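PDB 2E7Z: acetylene hydratase Ahy from Pelobacter acetylenicus, which catalyses the hydration of acetylene to acetaldehyde, using a tungsten-bis(molybdopterin guanine dinucleotide) cofactor and a [4Fe-4S] cluster. Local coordinates for residues 405-410 against 432-437; 104-109 against 414-419; 646-651 against 721-726; 612-617 against 674-679. One frame throughout, in Å; residues are numbered along the deposited sequence.

How the contacts relate
Contacts 1 and 2 share the mixed sheet in which strand 408-412 lies between 435-440 and 103-107. Their centres are 13 Å apart, and their segments alternate along the chain: 104-109, 405-410, 414-419, 432-437. Contact 1 zips two strands together, while contact 2 joins the loop following one of them to its other neighbour, beside the cofactor. Contacts 4 and 3 come later in sequence and also alternate (612-617, 646-651, 674-679, 721-726), with centres 24 Å apart. Contact 4 meets contact 2 where M418 CE packs on G674 O (3.5 Å) and W676 CD1, tying the dinucleotide-binding domain to the loop that holds the cofactor. Contact 3 stands apart, about 10 Å from contact 2 between nearest atoms.

Contact 1: 405-410 against 432-437; sequences PVKAFF and NQDLVV
A408, F409 and F410 pair with L435, V436 and V437 as adjacent parallel strands of a beta-alpha-beta unit, strand 408-412, helix 423-431 and strand 435-440, buried in the mixed sheet of the molybdopterin oxidoreductase region. The strand axes diverge by just 5° and approach to 4.7 Å. F409 lies between two partners of the other strand: its N donates to L435 O (2.8 Å), and its O accepts from V437 N. Where the strands begin, K407 O takes two donors, D434 N and L435 N, both in its carbonyl plane. Ahead of them Q433 folds back over the 405-410 backbone. The bend at chi2 (-53°) turns CD toward that backbone, and NE2 gives a bond to V406 O of 2.9 Å, standing 42° above the carbonyl plane. The same NE2 also serves G429 O, so this one amide ties the end of helix 423-431 to the loop leading into strand 408-412. K407 reaches to N432 with NZ, which donates to N432 O at 3.1 Å and only weakly to N432 OD1; E401 takes the same ammonium from outside, and NZ also gives a weak bond to water 2, which donates to D434 OD2. On the sheet face shared by A408 and L435, F410 and V437 lie side by side. There the F410 ring has L435 CD2 at its edge, and its CE1 rests 3.7 Å from V437 CG2.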
# COMPACT_ATOMS: atom_id res chain seq x y z
N PRO A 405 3.47 7.77 -25.86
CA PRO A 405 4.71 7.73 -25.10
C PRO A 405 4.69 8.39 -23.74
O PRO A 405 4.13 9.46 -23.56
CB PRO A 405 5.71 8.47 -26.00
CG PRO A 405 5.04 8.70 -27.29
CD PRO A 405 3.58 8.55 -27.10
N VAL A 406 5.33 7.74 -22.78
CA VAL A 406 5.70 8.35 -21.50
C VAL A 406 7.23 8.38 -21.51
O VAL A 406 7.87 7.36 -21.78
CB VAL A 406 5.18 7.53 -20.32
CG1 VAL A 406 5.80 8.00 -18.99
CG2 VAL A 406 3.67 7.60 -20.27
N LYS A 407 7.80 9.57 -21.31
CA LYS A 407 9.22 9.80 -21.55
C LYS A 407 9.91 10.50 -20.41
O LYS A 407 11.14 10.58 -20.45
CB LYS A 407 9.40 10.62 -22.85
CG LYS A 407 9.08 9.78 -24.08
CD LYS A 407 10.15 8.74 -24.36
CE LYS A 407 9.80 7.97 -25.62
NZ LYS A 407 10.88 7.01 -25.87
N ALA A 408 9.17 11.00 -19.42
CA ALA A 408 9.77 11.48 -18.17
C ALA A 408 9.17 10.70 -17.02
O ALA A 408 7.97 10.44 -17.03
CB ALA A 408 9.53 12.99 -17.96
N PHE A 409 9.99 10.34 -16.03
CA PHE A 409 9.54 9.52 -14.93
C PHE A 409 10.18 9.99 -13.62
O PHE A 409 11.42 10.10 -13.53
CB PHE A 409 9.80 8.05 -15.22
CG PHE A 409 9.27 7.10 -14.17
CD1 PHE A 409 10.04 6.69 -13.08
CD2 PHE A 409 7.96 6.61 -14.29
CE1 PHE A 409 9.51 5.80 -12.13
CE2 PHE A 409 7.46 5.67 -13.36
CZ PHE A 409 8.21 5.31 -12.28
N PHE A 410 9.34 10.29 -12.63
CA PHE A 410 9.82 10.70 -11.31
C PHE A 410 9.46 9.61 -10.30
O PHE A 410 8.29 9.21 -10.21
CB PHE A 410 9.22 12.02 -10.79
CG PHE A 410 9.50 13.23 -11.61
CD1 PHE A 410 10.41 13.25 -12.65
CD2 PHE A 410 8.82 14.41 -11.28
CE1 PHE A 410 10.65 14.44 -13.38
CE2 PHE A 410 9.06 15.59 -11.99
CZ PHE A 410 10.00 15.60 -13.02
N ASN A 432 13.64 3.24 -21.56
CA ASN A 432 13.13 4.00 -22.71
C ASN A 432 12.79 5.45 -22.37
O ASN A 432 12.26 6.16 -23.21
CB ASN A 432 11.91 3.28 -23.30
CG ASN A 432 11.58 3.72 -24.71
OD1 ASN A 432 10.40 3.81 -25.08
ND2 ASN A 432 12.58 3.93 -25.51
N GLN A 433 13.12 5.88 -21.15
CA GLN A 433 12.87 7.26 -20.71
C GLN A 433 13.91 8.23 -21.21
O GLN A 433 15.07 7.87 -21.37
CB GLN A 433 12.79 7.34 -19.17
CG GLN A 433 11.66 6.52 -18.56
CD GLN A 433 10.34 6.88 -19.22
OE1 GLN A 433 9.76 7.91 -18.92
NE2 GLN A 433 9.87 6.04 -20.14
N ASP A 434 13.47 9.46 -21.46
CA ASP A 434 14.39 10.57 -21.77
C ASP A 434 14.83 11.29 -20.49
O ASP A 434 15.91 11.88 -20.45
CB ASP A 434 13.71 11.56 -22.71
CG ASP A 434 13.51 11.00 -24.09
OD1 ASP A 434 14.30 10.14 -24.51
OD2 ASP A 434 12.56 11.45 -24.75
N LEU A 435 14.03 11.21 -19.42
CA LEU A 435 14.36 11.83 -18.14
C LEU A 435 13.84 11.00 -17.00
O LEU A 435 12.65 10.70 -16.97
CB LEU A 435 13.75 13.24 -18.03
CG LEU A 435 13.90 13.98 -16.70
CD1 LEU A 435 15.36 14.30 -16.38
CD2 LEU A 435 13.12 15.27 -16.72
N VAL A 436 14.72 10.62 -16.08
CA VAL A 436 14.32 9.93 -14.85
C VAL A 436 14.91 10.68 -13.67
O VAL A 436 16.12 10.98 -13.66
CB VAL A 436 14.78 8.46 -14.84
CG1 VAL A 436 14.51 7.75 -13.50
CG2 VAL A 436 14.19 7.72 -16.02
N VAL A 437 14.06 11.03 -12.71
CA VAL A 437 14.51 11.69 -11.49
C VAL A 437 14.11 10.81 -10.31
O VAL A 437 12.95 10.38 -10.23
CB VAL A 437 13.85 13.07 -11.35
CG1 VAL A 437 14.19 13.72 -9.99
CG2 VAL A 437 14.18 14.00 -12.54
O HOH W 1 12.45 5.20 -27.74
O HOH W 2 12.41 9.82 -27.04

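Contact 2: 104-109 against 414-419. With MGD (2-amino-5,6-dimercapto-7-methyl-3,7,8a,9-tetrahydro-8-oxa-1,3,9,10-tetraaza-anthracen-4-one guanosine dinucleotide), chain E.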
# COMPACT_ATOMS: atom_id res chain seq x y z
N GLY A 104 5.30 10.56 -16.14
CA GLY A 104 4.78 9.56 -15.21
C GLY A 104 5.43 9.76 -13.84
O GLY A 104 6.62 10.17 -13.77
N VAL A 105 4.69 9.51 -12.78
CA VAL A 105 5.21 9.65 -11.41
C VAL A 105 4.85 8.43 -10.58
O VAL A 105 3.67 8.01 -10.62
CB VAL A 105 4.68 10.96 -10.74
CG1 VAL A 105 5.14 11.02 -9.27
CG2 VAL A 105 5.15 12.18 -11.48
N SER A 106 5.81 7.86 -9.85
CA SER A 106 5.52 6.83 -8.85
C SER A 106 5.91 7.44 -7.52
O SER A 106 7.11 7.73 -7.30
CB SER A 106 6.32 5.56 -9.17
OG SER A 106 6.19 4.58 -8.17
N GLN A 107 4.94 7.67 -6.64
CA GLN A 107 5.19 8.36 -5.37
C GLN A 107 4.62 7.58 -4.23
O GLN A 107 3.44 7.18 -4.28
CB GLN A 107 4.50 9.74 -5.39
CG GLN A 107 4.61 10.53 -4.11
CD GLN A 107 3.51 11.55 -3.94
OE1 GLN A 107 2.47 11.46 -4.60
NE2 GLN A 107 3.69 12.49 -3.04
N THR A 108 5.40 7.36 -3.17
CA THR A 108 4.84 6.83 -1.94
C THR A 108 4.82 7.94 -0.91
O THR A 108 5.84 8.20 -0.23
CB THR A 108 5.65 5.64 -1.42
OG1 THR A 108 5.65 4.62 -2.43
CG2 THR A 108 5.04 5.11 -0.14
N GLU A 109 3.67 8.61 -0.77
CA GLU A 109 3.65 9.78 0.09
C GLU A 109 3.74 9.41 1.57
O GLU A 109 4.23 10.23 2.36
CB GLU A 109 2.43 10.67 -0.21
CG GLU A 109 2.31 11.91 0.68
CD GLU A 109 3.55 12.81 0.68
OE1 GLU A 109 4.50 12.59 -0.12
OE2 GLU A 109 3.55 13.74 1.51
N SER A 414 10.13 5.95 -3.78
CA SER A 414 9.57 4.77 -4.41
C SER A 414 10.63 4.06 -5.23
O SER A 414 11.16 4.62 -6.21
CB SER A 414 8.37 5.20 -5.30
OG SER A 414 7.92 4.11 -6.11
N ASN A 415 10.98 2.84 -4.80
CA ASN A 415 11.91 2.02 -5.56
C ASN A 415 11.09 1.29 -6.62
O ASN A 415 10.88 0.09 -6.59
CB ASN A 415 12.62 1.07 -4.60
CG ASN A 415 13.64 0.19 -5.27
OD1 ASN A 415 14.11 0.45 -6.38
ND2 ASN A 415 14.05 -0.85 -4.54
N ALA A 416 10.61 2.09 -7.57
CA ALA A 416 9.62 1.69 -8.55
C ALA A 416 9.99 0.47 -9.38
O ALA A 416 9.14 -0.37 -9.69
CB ALA A 416 9.25 2.88 -9.48
N LEU A 417 11.27 0.32 -9.73
CA LEU A 417 11.70 -0.87 -10.45
C LEU A 417 11.18 -2.14 -9.78
O LEU A 417 10.83 -3.11 -10.45
CB LEU A 417 13.24 -0.90 -10.56
CG LEU A 417 13.79 -2.16 -11.20
CD1 LEU A 417 13.41 -2.28 -12.67
CD2 LEU A 417 15.31 -2.15 -11.03
N MET A 418 11.20 -2.14 -8.44
CA MET A 418 10.95 -3.35 -7.66
C MET A 418 9.60 -3.35 -6.95
O MET A 418 9.32 -4.27 -6.17
CB MET A 418 12.06 -3.51 -6.59
CG MET A 418 13.43 -3.96 -7.17
SD MET A 418 14.81 -3.90 -5.99
CE MET A 418 14.16 -4.72 -4.51
N GLY A 419 8.77 -2.32 -7.23
CA GLY A 419 7.62 -2.04 -6.37
C GLY A 419 6.29 -2.45 -6.96
O GLY A 419 5.23 -2.15 -6.39
PB MGD E . 9.83 0.58 -1.68
O1B MGD E . 9.45 0.03 -3.03
O2B MGD E . 10.80 -0.15 -0.82
O3B MGD E . 8.53 0.80 -0.76
O3A MGD E . 6.14 0.60 -1.51
PA MGD E . 7.21 1.69 -0.97
O1A MGD E . 6.86 2.18 0.40
O2A MGD E . 7.39 2.66 -2.10
O5' MGD E . 10.38 2.07 -1.96
C5' MGD E . 10.43 3.00 -0.88
C4' MGD E . 11.61 3.91 -1.17
O4' MGD E . 11.50 5.03 -0.28
C3' MGD E . 12.96 3.29 -0.81
O3' MGD E . 13.81 3.34 -1.97
C2' MGD E . 13.53 4.13 0.35
O2' MGD E . 14.96 4.31 0.36
C1' MGD E . 12.82 5.44 0.13
N9 MGD E . 12.59 6.27 1.33
C8 MGD E . 12.25 5.85 2.57
N7 MGD E . 12.03 6.90 3.38
C5 MGD E . 12.16 8.01 2.62
C6 MGD E . 12.05 9.44 2.82
O6 MGD E . 11.75 9.92 3.94
N1 MGD E . 12.26 10.21 1.74
C2 MGD E . 12.64 9.77 0.55
N2 MGD E . 12.81 10.67 -0.47
N3 MGD E . 12.76 8.47 0.29
C4 MGD E . 12.53 7.59 1.29
C10 MGD E . 5.43 -0.16 -0.54
C11 MGD E . 4.27 -0.81 -1.26
O11 MGD E . 4.86 -1.76 -2.16
C12 MGD E . 3.35 -1.50 -0.28
S12 MGD E . 2.76 -0.58 1.04
C13 MGD E . 2.97 -2.77 -0.46
S13 MGD E . 2.04 -3.61 0.69
C14 MGD E . 3.34 -3.56 -1.68
N15 MGD E . 4.30 -4.62 -1.37
C16 MGD E . 4.74 -5.29 -2.48
C17 MGD E . 5.13 -6.71 -2.48
O17 MGD E . 5.04 -7.39 -1.44
N18 MGD E . 5.55 -7.24 -3.64
C19 MGD E . 5.65 -6.53 -4.80
N19 MGD E . 6.09 -7.11 -5.93
N20 MGD E . 5.34 -5.22 -4.85
C21 MGD E . 4.88 -4.59 -3.76
N22 MGD E . 4.55 -3.30 -3.85
C23 MGD E . 3.89 -2.62 -2.75
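S106 and S414 face each other hydroxyl to hydroxyl where the parallel strands 103-107 and 408-412 of the mixed sheet run out into cofactor-binding loops. Both OG atoms lie anti to their own backbone N (chi1 174° in S106, 170° in S414), and this carries them into the gap between the segments, where they bond at 2.7 Å; either could be the donor. S106 OG has a second partner in Y420 OH, so the buried hydroxyls form a short chain of three. A416 closes in beside this pair, its CB 3.7 Å from S106 OG, and F409 of the neighbouring strand packs on both S106 and A416. One step nearer the cofactor, T108 sets its OG1 4.0 Å from S414 CB. With OG1 anti to the carbonyl carbon (chi1 -60°), the hydroxyl reaches the pyrophosphate of the molybdopterin guanine dinucleotide and donates to O2A at 2.6 Å, while CG2 lies against O1A of the same phosphate. The 414-419 loop holds the ligand by its backbone. N415, centre of an inverse gamma turn, points its N at MGD O5'; its CB lies against O5' and O3', and its amide is bonded to T446 and S610. At the far end of the loop G419 O takes the pterin N22, a nearly straight bond of 2.9 Å.

Contact 3: 646-651 against 721-726; sequences WVETTH and LAKAYK
W646 to E648 and K723 to Y725 pair antiparallel inside a mixed sheet of the dinucleotide-binding domain, whose family belongs to the double-psi beta-barrel clan. Two hydrogen-bonded pairs, W646 with Y725 and E648 with K723, flank the non-hydrogen-bonded pair V647 with A724. The first pair has W646 N to Y725 O at 2.8 Å, the second E648 N to K723 O at 2.9 Å. On the face carrying W646, E648, K723 and Y725, the tyrosine ring lies under W646 CB, a CH-pi contact with that carbon 3.8 Å from the ring centroid. The indole itself sits oblique to the ring, planes 35° apart, its CD1 against CE2. At the hydroxyl end of the ring, E648 stretches out with CG anti to the backbone N (chi1 178°), and its OE1 receives Y725 OH at 2.6 Å, a hydroxyl R653 also meets. A phenylalanine at Y725 would probably leave E648 OE1 without this donor and the carboxylate freer to turn. E648 OE2 takes a bond from water 3, which in turn accepts from K723 NZ, the ammonium that also forms a salt bridge with E593. Beyond the paired residues, water 4 donates to L721 O (2.6 Å) and accepts from T650 N.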
# COMPACT_ATOMS: atom_id res chain seq x y z
N TRP A 646 16.93 -21.59 -7.03
CA TRP A 646 16.09 -20.73 -7.83
C TRP A 646 14.63 -21.06 -7.55
O TRP A 646 14.25 -22.23 -7.39
CB TRP A 646 16.37 -20.95 -9.32
CG TRP A 646 17.71 -20.52 -9.78
CD1 TRP A 646 18.79 -21.34 -10.06
CD2 TRP A 646 18.13 -19.18 -10.07
NE1 TRP A 646 19.86 -20.57 -10.49
CE2 TRP A 646 19.47 -19.25 -10.51
CE3 TRP A 646 17.50 -17.93 -10.00
CZ2 TRP A 646 20.19 -18.10 -10.88
CZ3 TRP A 646 18.21 -16.80 -10.38
CH2 TRP A 646 19.55 -16.89 -10.80
N VAL A 647 13.80 -20.03 -7.50
CA VAL A 647 12.36 -20.24 -7.47
C VAL A 647 11.85 -19.62 -8.76
O VAL A 647 12.13 -18.45 -9.05
CB VAL A 647 11.71 -19.60 -6.23
CG1 VAL A 647 10.20 -19.79 -6.27
CG2 VAL A 647 12.32 -20.21 -4.96
N GLU A 648 11.13 -20.40 -9.55
CA GLU A 648 10.79 -20.01 -10.90
C GLU A 648 9.30 -20.21 -11.16
O GLU A 648 8.73 -21.27 -10.85
CB GLU A 648 11.62 -20.83 -11.90
CG GLU A 648 11.30 -20.52 -13.37
CD GLU A 648 12.25 -21.17 -14.37
OE1 GLU A 648 13.21 -21.87 -13.98
OE2 GLU A 648 12.05 -20.96 -15.59
N THR A 649 8.66 -19.19 -11.73
CA THR A 649 7.30 -19.29 -12.24
C THR A 649 7.39 -19.30 -13.76
O THR A 649 8.48 -19.17 -14.34
CB THR A 649 6.49 -18.07 -11.81
OG1 THR A 649 7.05 -16.90 -12.45
CG2 THR A 649 6.49 -17.88 -10.30
N THR A 650 6.23 -19.34 -14.42
CA THR A 650 6.22 -19.22 -15.87
C THR A 650 6.74 -17.85 -16.34
O THR A 650 7.17 -17.72 -17.49
CB THR A 650 4.83 -19.46 -16.45
OG1 THR A 650 3.88 -18.56 -15.87
CG2 THR A 650 4.39 -20.92 -16.25
N HIS A 651 6.74 -16.85 -15.46
CA HIS A 651 7.17 -15.50 -15.83
C HIS A 651 8.67 -15.27 -15.68
O HIS A 651 9.25 -14.55 -16.47
CB HIS A 651 6.44 -14.47 -14.99
CG HIS A 651 6.59 -13.09 -15.53
ND1 HIS A 651 7.51 -12.18 -15.04
CD2 HIS A 651 6.00 -12.50 -16.60
CE1 HIS A 651 7.44 -11.07 -15.76
NE2 HIS A 651 6.55 -11.25 -16.72
N LEU A 721 1.74 -20.89 -9.90
CA LEU A 721 2.53 -22.08 -9.66
C LEU A 721 4.02 -21.77 -9.83
O LEU A 721 4.42 -20.89 -10.63
CB LEU A 721 2.09 -23.21 -10.59
CG LEU A 721 0.66 -23.74 -10.35
CD1 LEU A 721 0.13 -24.46 -11.59
CD2 LEU A 721 0.60 -24.64 -9.10
N ALA A 722 4.83 -22.50 -9.06
CA ALA A 722 6.27 -22.33 -9.06
C ALA A 722 7.01 -23.66 -8.93
O ALA A 722 6.46 -24.65 -8.41
CB ALA A 722 6.70 -21.39 -7.94
N LYS A 723 8.26 -23.66 -9.38
CA LYS A 723 9.18 -24.76 -9.11
C LYS A 723 10.40 -24.23 -8.37
O LYS A 723 10.72 -23.03 -8.46
CB LYS A 723 9.63 -25.44 -10.40
CG LYS A 723 10.40 -24.53 -11.36
CD LYS A 723 11.02 -25.29 -12.52
CE LYS A 723 10.03 -25.48 -13.63
NZ LYS A 723 10.69 -25.77 -14.95
N ALA A 724 11.05 -25.11 -7.62
CA ALA A 724 12.25 -24.74 -6.89
C ALA A 724 13.34 -25.75 -7.21
O ALA A 724 13.07 -26.96 -7.23
CB ALA A 724 11.97 -24.70 -5.41
N TYR A 725 14.54 -25.26 -7.47
CA TYR A 725 15.66 -26.15 -7.83
C TYR A 725 17.01 -25.57 -7.41
O TYR A 725 17.15 -24.36 -7.24
CB TYR A 725 15.62 -26.50 -9.34
CG TYR A 725 15.59 -25.31 -10.28
CD1 TYR A 725 14.39 -24.73 -10.65
CD2 TYR A 725 16.77 -24.78 -10.78
CE1 TYR A 725 14.36 -23.61 -11.53
CE2 TYR A 725 16.76 -23.68 -11.65
CZ TYR A 725 15.55 -23.10 -12.01
OH TYR A 725 15.56 -22.02 -12.87
N LYS A 726 18.00 -26.44 -7.20
CA LYS A 726 19.33 -26.01 -6.75
C LYS A 726 20.01 -25.09 -7.75
O LYS A 726 19.86 -25.26 -8.97
CB LYS A 726 20.23 -27.23 -6.46
CG LYS A 726 20.32 -27.66 -4.98
CD LYS A 726 20.29 -29.20 -4.75
CE LYS A 726 21.37 -29.98 -5.54
NZ LYS A 726 22.54 -30.41 -4.70
O HOH W 3 10.64 -23.25 -16.59
O HOH W 4 4.02 -20.44 -13.11

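Contact 4: 612-617 against 674-679; sequences YHQPGI and GRWCPE
H613 sets its imidazole among G674, R675 and W676, with P678 against its CB. CG lies anti to the carbonyl carbon (chi1 -60°), and beyond it the ring's NE2 edge faces G674 O, a weak bond of 3.1 Å bent to 123°. Beside it CD2 leads the ring edge toward the face of W676, an offset edge-to-face pair with planes at 88° and CD2 3.8 Å from W676 CD1. CE1 lies over one face of the R675 guanidinium, 3.7 Å from NE and displaced toward its rim; that guanidinium is held by a salt bridge to E604, a cofactor-binding residue. H613 CB in turn touches P678 CD at 3.7 Å. An alanine at H613 would probably open a gap between R675 and W676 and leave G674 O without its weak imidazole donor. Both segments are loops of the dinucleotide-binding domain, of the double-psi beta-barrel clan, and the W676 NE1 bond to S610 O ties the second loop to the chain just before Y612. Next along, Q614 bends at chi2, and its side chain crosses P678 at about a right angle, with NE2 3.8 Å from P678 CG. The same NE2 comes near W676 CZ2. P615, at the exposed margin, lays its CG 4.1 Å from E679 CB, while the E679 carboxylate is engaged by R619.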
# COMPACT_ATOMS: atom_id res chain seq x y z
N TYR A 612 16.36 -0.52 4.23
CA TYR A 612 17.24 -0.87 5.37
C TYR A 612 18.10 -2.10 5.11
O TYR A 612 18.60 -2.74 6.05
CB TYR A 612 16.50 -0.98 6.74
CG TYR A 612 15.39 0.00 6.88
CD1 TYR A 612 15.54 1.32 6.42
CD2 TYR A 612 14.17 -0.39 7.43
CE1 TYR A 612 14.46 2.22 6.50
CE2 TYR A 612 13.11 0.48 7.51
CZ TYR A 612 13.25 1.79 7.03
OH TYR A 612 12.16 2.65 7.07
N HIS A 613 18.32 -2.42 3.83
CA HIS A 613 19.30 -3.47 3.49
C HIS A 613 20.76 -2.97 3.46
O HIS A 613 21.68 -3.77 3.24
CB HIS A 613 18.93 -4.14 2.16
CG HIS A 613 17.59 -4.80 2.16
ND1 HIS A 613 17.21 -5.69 3.15
CD2 HIS A 613 16.56 -4.76 1.28
CE1 HIS A 613 15.99 -6.13 2.89
NE2 HIS A 613 15.58 -5.59 1.76
N GLN A 614 20.99 -1.67 3.64
CA GLN A 614 22.36 -1.13 3.71
C GLN A 614 23.13 -1.85 4.84
O GLN A 614 22.51 -2.24 5.84
CB GLN A 614 22.31 0.37 3.97
CG GLN A 614 22.05 1.19 2.71
CD GLN A 614 20.58 1.14 2.26
OE1 GLN A 614 19.65 0.93 3.08
NE2 GLN A 614 20.35 1.34 0.97
N PRO A 615 24.47 -2.06 4.68
CA PRO A 615 25.24 -2.71 5.74
C PRO A 615 24.97 -2.06 7.09
O PRO A 615 25.06 -0.84 7.24
CB PRO A 615 26.69 -2.49 5.30
CG PRO A 615 26.63 -2.51 3.81
CD PRO A 615 25.31 -1.78 3.50
N GLY A 616 24.62 -2.88 8.08
CA GLY A 616 24.39 -2.39 9.42
C GLY A 616 23.63 -3.38 10.26
O GLY A 616 23.36 -4.52 9.81
N ILE A 617 23.27 -2.95 11.46
CA ILE A 617 22.59 -3.81 12.44
C ILE A 617 21.30 -4.43 11.90
O ILE A 617 21.05 -5.61 12.11
CB ILE A 617 22.38 -3.07 13.81
CG1 ILE A 617 21.80 -4.01 14.88
CG2 ILE A 617 21.57 -1.78 13.64
CD1 ILE A 617 21.98 -3.51 16.31
N GLY A 674 11.36 -7.27 -1.92
CA GLY A 674 12.13 -6.08 -1.63
C GLY A 674 13.60 -6.34 -1.44
O GLY A 674 14.33 -5.44 -1.09
N ARG A 675 14.04 -7.58 -1.66
CA ARG A 675 15.43 -7.92 -1.39
C ARG A 675 16.39 -7.45 -2.47
O ARG A 675 16.19 -7.73 -3.65
CB ARG A 675 15.55 -9.43 -1.18
CG ARG A 675 15.07 -9.87 0.17
CD ARG A 675 16.21 -9.56 1.14
NE ARG A 675 15.84 -9.81 2.50
CZ ARG A 675 16.68 -9.78 3.52
NH1 ARG A 675 17.98 -9.55 3.34
NH2 ARG A 675 16.20 -10.03 4.72
N TRP A 676 17.42 -6.72 -2.06
CA TRP A 676 18.53 -6.40 -2.93
C TRP A 676 19.75 -6.20 -2.04
O TRP A 676 19.64 -6.31 -0.82
CB TRP A 676 18.24 -5.18 -3.82
CG TRP A 676 18.00 -3.87 -3.08
CD1 TRP A 676 16.93 -3.55 -2.29
CD2 TRP A 676 18.84 -2.72 -3.11
NE1 TRP A 676 17.05 -2.25 -1.83
CE2 TRP A 676 18.23 -1.73 -2.30
CE3 TRP A 676 20.09 -2.43 -3.72
CZ2 TRP A 676 18.79 -0.47 -2.10
CZ3 TRP A 676 20.65 -1.17 -3.53
CH2 TRP A 676 20.01 -0.20 -2.71
N CYS A 677 20.89 -5.86 -2.64
CA CYS A 677 22.19 -5.95 -1.97
C CYS A 677 22.96 -4.64 -2.14
O CYS A 677 23.79 -4.53 -3.03
CB CYS A 677 22.98 -7.11 -2.60
SG CYS A 677 22.02 -8.67 -2.82
N PRO A 678 22.68 -3.64 -1.28
CA PRO A 678 23.28 -2.31 -1.39
C PRO A 678 24.79 -2.26 -1.28
O PRO A 678 25.40 -1.27 -1.66
CB PRO A 678 22.63 -1.53 -0.24
CG PRO A 678 21.35 -2.24 0.02
CD PRO A 678 21.68 -3.69 -0.20
N GLU A 679 25.39 -3.34 -0.76
CA GLU A 679 26.84 -3.45 -0.64
C GLU A 679 27.49 -3.70 -2.00
O GLU A 679 28.67 -3.47 -2.17
CB GLU A 679 27.21 -4.57 0.35
CG GLU A 679 26.90 -5.99 -0.15
CD GLU A 679 25.51 -6.50 0.22
OE1 GLU A 679 25.31 -7.73 0.25
OE2 GLU A 679 24.60 -5.69 0.46